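Cell division topological specificity factor (PDB 3KU7) prevents the division inhibitors MinC and MinD from blocking septum formation at internal sites while permitting inhibition at the poles, so that the septum forms at midcell. Local coordinates at the interface of chains A and B. Numbering follows the deposited sequence. Chains: chain A/B, Cell division topological specificity factor.

Contact 1 and contact 2 are opposite ends of one antiparallel seam between the facing first strands, 22-30 of chain A and 22-29 of chain B, in the two-chain assembly of the crystal, probably the MinE dimer. Their C-alpha centres lie about 23 Å apart, and the two-fold relation exchanges the chains between them. B:Leu23 and B:Leu78 meet A:Lys29, A:Leu33 and A:Leu35 in contact 1; A:Leu23 and A:Leu78 meet B:Lys29, B:Leu33 and B:Leu35 in contact 2. Contact 2 adds the paired backbone hydrogen bonds of A:Lys24 and B:Ala28, and B:Met41 at the start of helix 41-53.

Contact 1: the interface of chains A and B. Residues chain A 28-30, 33, 35; chain B 22-23, 78.
One end of the antiparallel seam between the first strands of two MinE chains forms this contact, where A:Lys29 and B:Leu23 face each other as a beta bridge and a small leucine cluster closes over the strand ends. B:Leu23 touches with one branch: its CD1 methyl lies 3.6 Å from CD1 of A:Leu35, the two side chains sliding past each other in opposite directions. That same methyl also rests on the first side-chain carbon of the lysine, with A:Lys29 CB 3.9 Å from B:Leu23 CD1. A:Lys29 holds CG between its backbone N and carbonyl carbon (chi1 89°); the contact is made by CB, while the rest of the chain runs extended and bends at its last torsion.

B:Leu78 reaches A:Leu35 tip to tip, B:Leu78 CD1 standing 3.6 Å from A:Leu35 CD2. Its CG stays beside the backbone N, and chi1 -62° and chi2 175° together carry CD1 towards chain A. B:Leu78 CD1 also meets A:Leu33 at an oblique crossing, 3.6 Å from A:Leu33 CD1. A:Leu35 packs on both leucines of the partner: CD1 on B:Leu23 and also near B:Leu78, CD2 on B:Leu78.

In the fold, A:Leu33 and A:Leu35 belong to the loop between strand 22-30 and helix 38-53, while B:Leu78 follows its chain's last strand, placing loop and tail beside the end of the intermolecular sheet, which they appear to cap.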
loop_
_atom_site.group_PDB
_atom_site.type_symbol
_atom_site.label_atom_id
_atom_site.label_comp_id
_atom_site.label_asym_id
_atom_site.label_seq_id
_atom_site.Cartn_x
_atom_site.Cartn_y
_atom_site.Cartn_z
ATOM N N ALA A 28 -3.202 -5.244 -4.462
ATOM C CA ALA A 28 -3.830 -6.140 -5.414
ATOM C C ALA A 28 -3.071 -7.447 -5.619
ATOM O O ALA A 28 -1.854 -7.512 -5.519
ATOM C CB ALA A 28 -4.008 -5.425 -6.730
ATOM N N LYS A 29 -3.825 -8.500 -5.903
ATOM C CA LYS A 29 -3.257 -9.814 -6.136
ATOM C C LYS A 29 -4.211 -10.707 -6.906
ATOM O O LYS A 29 -5.337 -10.327 -7.233
ATOM C CB LYS A 29 -2.905 -10.510 -4.816
ATOM C CG LYS A 29 -4.040 -11.343 -4.199
ATOM C CD LYS A 29 -3.570 -12.112 -2.973
ATOM C CE LYS A 29 -4.683 -12.930 -2.327
ATOM N NZ LYS A 29 -4.656 -14.395 -2.625
ATOM N N GLU A 30 -3.724 -11.905 -7.193
ATOM C CA GLU A 30 -4.490 -12.918 -7.892
ATOM C C GLU A 30 -5.550 -13.365 -6.911
ATOM O O GLU A 30 -5.220 -13.759 -5.791
ATOM C CB GLU A 30 -3.588 -14.103 -8.241
ATOM C CG GLU A 30 -2.741 -13.857 -9.469
ATOM C CD GLU A 30 -3.588 -13.692 -10.715
ATOM O OE1 GLU A 30 -4.767 -13.294 -10.592
ATOM O OE2 GLU A 30 -3.072 -13.949 -11.824
ATOM N N LEU A 33 -4.512 -16.892 -5.944
ATOM C CA LEU A 33 -3.327 -17.013 -5.098
ATOM C C LEU A 33 -3.622 -17.310 -3.642
ATOM O O LEU A 33 -4.644 -16.886 -3.113
ATOM C CB LEU A 33 -2.495 -15.736 -5.170
ATOM C CG LEU A 33 -1.040 -15.899 -5.596
ATOM C CD1 LEU A 33 -0.307 -14.632 -5.182
ATOM C CD2 LEU A 33 -0.404 -17.127 -4.950
ATOM N N LEU A 35 -1.180 -17.265 -0.219
ATOM C CA LEU A 35 -0.678 -16.210 0.650
ATOM C C LEU A 35 -1.548 -16.158 1.893
ATOM O O LEU A 35 -2.504 -15.386 1.968
ATOM C CB LEU A 35 -0.739 -14.866 -0.060
ATOM C CG LEU A 35 -0.277 -14.813 -1.512
ATOM C CD1 LEU A 35 -0.378 -13.372 -1.989
ATOM C CD2 LEU A 35 1.152 -15.338 -1.625
ATOM N N ARG B 22 2.328 -12.389 -9.141
ATOM C CA ARG B 22 2.636 -11.029 -8.761
ATOM C C ARG B 22 1.735 -10.413 -7.710
ATOM O O ARG B 22 0.658 -10.917 -7.403
ATOM C CB ARG B 22 2.651 -10.179 -10.026
ATOM C CG ARG B 22 3.764 -10.618 -10.960
ATOM C CD ARG B 22 3.490 -10.318 -12.437
ATOM N NE ARG B 22 4.727 -10.383 -13.220
ATOM C CZ ARG B 22 4.851 -10.031 -14.500
ATOM N NH1 ARG B 22 3.805 -9.590 -15.191
ATOM N NH2 ARG B 22 6.042 -10.080 -15.083
ATOM N N LEU B 23 2.218 -9.300 -7.170
ATOM C CA LEU B 23 1.554 -8.517 -6.135
ATOM C C LEU B 23 1.758 -7.052 -6.540
ATOM O O LEU B 23 2.800 -6.709 -7.100
ATOM C CB LEU B 23 2.252 -8.771 -4.798
ATOM C CG LEU B 23 1.454 -9.091 -3.537
ATOM C CD1 LEU B 23 0.803 -10.450 -3.695
ATOM C CD2 LEU B 23 2.372 -9.079 -2.317
ATOM N N LEU B 78 6.486 -12.666 -6.305
ATOM C CA LEU B 78 6.627 -13.654 -5.250
ATOM C C LEU B 78 7.602 -14.725 -5.638
ATOM O O LEU B 78 7.644 -15.161 -6.778
ATOM C CB LEU B 78 5.270 -14.255 -4.903
ATOM C CG LEU B 78 4.416 -13.101 -4.394
ATOM C CD1 LEU B 78 3.011 -13.592 -4.137
ATOM C CD2 LEU B 78 5.043 -12.518 -3.129
#

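Contact 2: the interface of chains A and B. Residues chain A 23-24, 78; chain B 27-29, 33, 35, 41.
In this member of the MinE family, the first strand of each chain pairs antiparallel with its copy across what is probably the dimer interface, and A:Lys24 and B:Ala28 form a bridge of that ladder. Two backbone bonds join them: A:Lys24 N gives its hydrogen to B:Ala28 O at 2.9 Å, and B:Ala28 N gives its own to A:Lys24 O at 2.7 Å. This pair of bonds is consistent with the register of the strands and brings A:Leu23 against its neighbours in chain B.

The dense part of the contact gathers round A:Leu23. With CG anti to the backbone N (chi1 -154°), this leucine spreads its two branches over different partners. CD1 packs against the aliphatic root of B:Lys29, near its CB, and A:Leu23 CD1 also reaches CD1 of B:Leu35 at 3.9 Å. The branching carbon, A:Leu23 CG, meets B:Leu27 CD2 at 3.6 Å, the two side chains meeting at a slant. CD2 turns to the methyl end of B:Met41, A:Leu23 CD2 and B:Met41 CE approaching tip to tip at 4.0 Å. That methyl comes from a residue at the start of helix 41-53 and reaches back towards the sheet.

Packing is looser around A:Leu78, beyond the strand ends. A:Leu78 CD1 faces two loop leucines tip to tip, 4.0 Å from B:Leu33 CD1 and the same distance from B:Leu35 CD1. The long arm of A:Lys24 leads away from this cluster: it bends at its second torsion (chi2 112°) and carries the side-chain nitrogen NZ away from the leucines, probably towards solvent.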
loop_
_atom_site.group_PDB
_atom_site.type_symbol
_atom_site.label_atom_id
_atom_site.label_comp_id
_atom_site.label_asym_id
_atom_site.label_seq_id
_atom_site.Cartn_x
_atom_site.Cartn_y
_atom_site.Cartn_z
ATOM N N LEU A 23 -5.322 9.781 2.066
ATOM C CA LEU A 23 -4.218 9.007 1.517
ATOM C C LEU A 23 -4.912 7.683 1.191
ATOM O O LEU A 23 -5.795 7.265 1.929
ATOM C CB LEU A 23 -3.138 8.813 2.577
ATOM C CG LEU A 23 -1.702 8.585 2.119
ATOM C CD1 LEU A 23 -1.145 9.816 1.415
ATOM C CD2 LEU A 23 -0.885 8.283 3.350
ATOM N N LYS A 24 -4.517 7.032 0.099
ATOM C CA LYS A 24 -5.140 5.782 -0.328
ATOM C C LYS A 24 -4.141 4.688 -0.656
ATOM O O LYS A 24 -3.205 4.898 -1.395
ATOM C CB LYS A 24 -6.013 6.049 -1.552
ATOM C CG LYS A 24 -6.690 4.819 -2.118
ATOM C CD LYS A 24 -8.193 4.909 -1.916
ATOM C CE LYS A 24 -8.953 4.087 -2.968
ATOM N NZ LYS A 24 -10.355 4.560 -3.187
ATOM N N LEU A 78 -5.703 11.894 6.950
ATOM C CA LEU A 78 -4.595 12.509 7.683
ATOM C C LEU A 78 -5.047 13.500 8.754
ATOM O O LEU A 78 -6.103 14.117 8.644
ATOM C CB LEU A 78 -3.636 13.226 6.722
ATOM C CG LEU A 78 -2.945 12.424 5.625
ATOM C CD1 LEU A 78 -1.968 13.316 4.853
ATOM C CD2 LEU A 78 -2.231 11.251 6.249
ATOM N N LEU B 27 0.009 3.606 -3.379
ATOM C CA LEU B 27 -0.118 4.548 -2.278
ATOM C C LEU B 27 -0.356 5.835 -3.029
ATOM O O LEU B 27 0.524 6.352 -3.707
ATOM C CB LEU B 27 1.162 4.649 -1.445
ATOM C CG LEU B 27 0.920 4.805 0.070
ATOM C CD1 LEU B 27 2.210 5.055 0.785
ATOM C CD2 LEU B 27 0.014 5.969 0.356
ATOM N N ALA B 28 -1.583 6.321 -2.939
ATOM C CA ALA B 28 -1.978 7.531 -3.627
ATOM C C ALA B 28 -2.246 8.706 -2.709
ATOM O O ALA B 28 -2.734 8.549 -1.590
ATOM C CB ALA B 28 -3.200 7.251 -4.463
ATOM N N LYS B 29 -1.898 9.890 -3.201
ATOM C CA LYS B 29 -2.113 11.124 -2.470
ATOM C C LYS B 29 -2.244 12.257 -3.471
ATOM O O LYS B 29 -1.961 12.106 -4.658
ATOM C CB LYS B 29 -0.961 11.417 -1.508
ATOM C CG LYS B 29 0.289 11.994 -2.146
ATOM C CD LYS B 29 1.215 12.532 -1.082
ATOM C CE LYS B 29 1.682 13.949 -1.404
ATOM N NZ LYS B 29 2.747 14.034 -2.439
ATOM N N LEU B 33 -0.266 18.296 -1.650
ATOM C CA LEU B 33 0.032 17.944 -0.267
ATOM C C LEU B 33 1.489 17.562 0.020
ATOM O O LEU B 33 2.059 16.671 -0.600
ATOM C CB LEU B 33 -0.930 16.828 0.140
ATOM C CG LEU B 33 -1.028 16.401 1.594
ATOM C CD1 LEU B 33 -0.199 15.174 1.759
ATOM C CD2 LEU B 33 -0.591 17.518 2.529
ATOM N N LEU B 35 4.189 15.848 2.119
ATOM C CA LEU B 35 4.440 14.781 3.081
ATOM C C LEU B 35 5.903 14.425 3.165
ATOM O O LEU B 35 6.401 13.568 2.433
ATOM C CB LEU B 35 3.636 13.539 2.737
ATOM C CG LEU B 35 2.146 13.799 2.901
ATOM C CD1 LEU B 35 1.402 12.486 2.809
ATOM C CD2 LEU B 35 1.874 14.489 4.239
ATOM N N MET B 41 8.206 5.699 4.271
ATOM C CA MET B 41 7.029 4.886 4.372
ATOM C C MET B 41 7.268 3.892 3.260
ATOM O O MET B 41 7.150 2.687 3.439
ATOM C CB MET B 41 5.799 5.722 4.052
ATOM C CG MET B 41 5.287 6.539 5.194
ATOM S SD MET B 41 3.518 6.299 5.253
ATOM C CE MET B 41 2.997 7.502 3.953
#